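PDB 1JMT: splicing factor U2AF 35 kDa subunit from Homo sapiens, which pairs with the large U2AF subunit and mediates the protein-protein and protein-RNA interactions required for accurate 3'-splice site selection in pre-mRNA splicing. Local coordinates for residues A[42-47]-A[55-60]. The protein carries 1 engineered substitution. Residues are numbered along the deposited sequence; the frame is centred on the assembly and turned at random.
Sequences EVFTEM and EEMNVC
In this RNA recognition motif, the C-terminal part of helix 22-51 packs on the beta-sheet, and Met57 of the edge strand 54-59 reaches across to Val43 and Phe44 near the helix's C-terminal end. The pairing lies at the helix-to-strand end of the first beta-alpha-beta unit of the fold (strand 3-11, helix 22-51, strand 54-59). Met57 carries the strand's side of it. Its CG lies anti to the backbone N (chi1 -179°) and the next torsion is also extended, which sends the sulfur straight out from the strand to the helix backbone, with SD 3.7 Å from CA of Phe44. A bend at the last torsion then swings the methyl to Val43, where CE lies 3.8 Å from CB and equally near CG1, the two side chains crossing at about a right angle. Phe44 receives the sulfur at its ring edge: SD is 5.3 Å from the ring centroid and 88° off the ring normal, a Met-aromatic contact, while CB of Phe44 is 3.9 Å from SD. Beta-branched Val43 is compact and buried, a suitable surface for a methyl group, whereas the flat ring of Phe44 runs on to touch Val54. Phe40, one helical turn before Phe44, and Val73 on the adjacent strand also pack on Met57. On other sides of the helix, Glu46 forms a salt bridge with Arg91, and the backbone O of Glu42 accepts a hydrogen bond from an aromatic side chain of the bound peptide. Were Met57 cut back to an alanine, the edge of Phe44 would probably lose its sulfur partner and a gap would be likely to open beside Val43. The contacts between these segments are all van der Waals or sulfur-aromatic, consistent with an adhesion that depends on shape more than on directed bonds.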
loop_
_atom_site.group_PDB
_atom_site.type_symbol
_atom_site.label_atom_id
_atom_site.label_comp_id
_atom_site.label_asym_id
_atom_site.label_seq_id
_atom_site.Cartn_x
_atom_site.Cartn_y
_atom_site.Cartn_z
ATOM N N GLU A 42 -3.095 1.623 8.938
ATOM C CA GLU A 42 -3.970 0.787 8.133
ATOM C C GLU A 42 -3.201 -0.371 7.488
ATOM O O GLU A 42 -3.625 -1.526 7.554
ATOM C CB GLU A 42 -4.621 1.630 7.042
ATOM C CG GLU A 42 -5.711 0.908 6.293
ATOM C CD GLU A 42 -6.988 0.810 7.096
ATOM O OE1 GLU A 42 -7.672 1.844 7.253
ATOM O OE2 GLU A 42 -7.304 -0.298 7.575
ATOM N N VAL A 43 -2.064 -0.054 6.876
ATOM C CA VAL A 43 -1.259 -1.066 6.202
ATOM C C VAL A 43 -0.467 -1.921 7.183
ATOM O O VAL A 43 -0.470 -3.155 7.096
ATOM C CB VAL A 43 -0.307 -0.401 5.173
ATOM C CG1 VAL A 43 0.579 -1.452 4.496
ATOM C CG2 VAL A 43 -1.140 0.339 4.132
ATOM N N PHE A 44 0.204 -1.267 8.123
ATOM C CA PHE A 44 0.985 -1.968 9.127
ATOM C C PHE A 44 0.164 -3.040 9.850
ATOM O O PHE A 44 0.558 -4.209 9.899
ATOM C CB PHE A 44 1.529 -0.981 10.157
ATOM C CG PHE A 44 2.382 -1.626 11.213
ATOM C CD1 PHE A 44 3.702 -1.980 10.939
ATOM C CD2 PHE A 44 1.857 -1.908 12.469
ATOM C CE1 PHE A 44 4.487 -2.609 11.907
ATOM C CE2 PHE A 44 2.635 -2.539 13.448
ATOM C CZ PHE A 44 3.950 -2.889 13.167
ATOM N N THR A 45 -0.979 -2.637 10.403
ATOM C CA THR A 45 -1.846 -3.557 11.134
ATOM C C THR A 45 -2.192 -4.792 10.313
ATOM O O THR A 45 -2.106 -5.922 10.802
ATOM C CB THR A 45 -3.147 -2.863 11.571
ATOM O OG1 THR A 45 -2.837 -1.853 12.538
ATOM C CG2 THR A 45 -4.120 -3.870 12.183
ATOM N N GLU A 46 -2.585 -4.580 9.066
ATOM C CA GLU A 46 -2.919 -5.698 8.201
ATOM C C GLU A 46 -1.690 -6.583 7.979
ATOM O O GLU A 46 -1.804 -7.811 7.996
ATOM C CB GLU A 46 -3.460 -5.187 6.861
ATOM C CG GLU A 46 -3.884 -6.282 5.884
ATOM C CD GLU A 46 -5.019 -7.168 6.408
ATOM O OE1 GLU A 46 -5.803 -6.712 7.263
ATOM O OE2 GLU A 46 -5.135 -8.322 5.945
ATOM N N MET A 47 -0.517 -5.973 7.786
ATOM C CA MET A 47 0.708 -6.760 7.569
ATOM C C MET A 47 0.968 -7.707 8.734
ATOM O O MET A 47 1.296 -8.881 8.532
ATOM C CB MET A 47 1.937 -5.858 7.387
ATOM C CG MET A 47 1.938 -5.009 6.118
ATOM S SD MET A 47 1.798 -5.993 4.609
ATOM C CE MET A 47 0.048 -5.833 4.311
ATOM N N GLU A 55 9.404 -6.089 10.831
ATOM C CA GLU A 55 10.633 -5.584 11.422
ATOM C C GLU A 55 10.716 -4.083 11.170
ATOM O O GLU A 55 10.942 -3.296 12.085
ATOM C CB GLU A 55 11.815 -6.299 10.779
ATOM C CG GLU A 55 13.158 -6.043 11.412
ATOM C CD GLU A 55 14.164 -7.089 10.985
ATOM O OE1 GLU A 55 13.942 -8.275 11.311
ATOM O OE2 GLU A 55 15.161 -6.735 10.318
ATOM N N GLU A 56 10.512 -3.696 9.915
ATOM C CA GLU A 56 10.554 -2.295 9.510
ATOM C C GLU A 56 9.544 -2.048 8.404
ATOM O O GLU A 56 9.269 -2.936 7.600
ATOM C CB GLU A 56 11.924 -1.926 8.949
ATOM C CG GLU A 56 13.054 -1.850 9.934
ATOM C CD GLU A 56 14.348 -1.496 9.237
ATOM O OE1 GLU A 56 14.464 -0.350 8.746
ATOM O OE2 GLU A 56 15.239 -2.370 9.162
ATOM N N MET A 57 9.016 -0.832 8.358
ATOM C CA MET A 57 8.068 -0.456 7.326
ATOM C C MET A 57 8.153 1.036 7.061
ATOM O O MET A 57 8.376 1.829 7.976
ATOM C CB MET A 57 6.636 -0.813 7.729
ATOM C CG MET A 57 5.625 -0.459 6.654
ATOM S SD MET A 57 3.916 -0.846 7.084
ATOM C CE MET A 57 3.092 0.619 6.493
ATOM N N ASN A 58 7.974 1.417 5.802
ATOM C CA ASN A 58 8.014 2.822 5.438
ATOM C C ASN A 58 7.143 3.109 4.224
ATOM O O ASN A 58 7.023 2.286 3.315
ATOM C CB ASN A 58 9.454 3.248 5.150
ATOM C CG ASN A 58 9.567 4.726 4.818
ATOM O OD1 ASN A 58 9.004 5.579 5.518
ATOM N ND2 ASN A 58 10.296 5.039 3.752
ATOM N N VAL A 59 6.516 4.278 4.236
ATOM C CA VAL A 59 5.677 4.727 3.137
ATOM C C VAL A 59 6.518 5.809 2.470
ATOM O O VAL A 59 6.880 6.799 3.103
ATOM C CB VAL A 59 4.351 5.329 3.642
ATOM C CG1 VAL A 59 3.564 5.904 2.478
ATOM C CG2 VAL A 59 3.541 4.264 4.363
ATOM N N CYS A 60 6.844 5.606 1.199
ATOM C CA CYS A 60 7.685 6.544 0.468
ATOM C C CYS A 60 6.941 7.605 -0.313
ATOM O O CYS A 60 5.725 7.545 -0.499
ATOM C CB CYS A 60 8.580 5.801 -0.526
ATOM S SG CYS A 60 9.611 4.515 0.157
#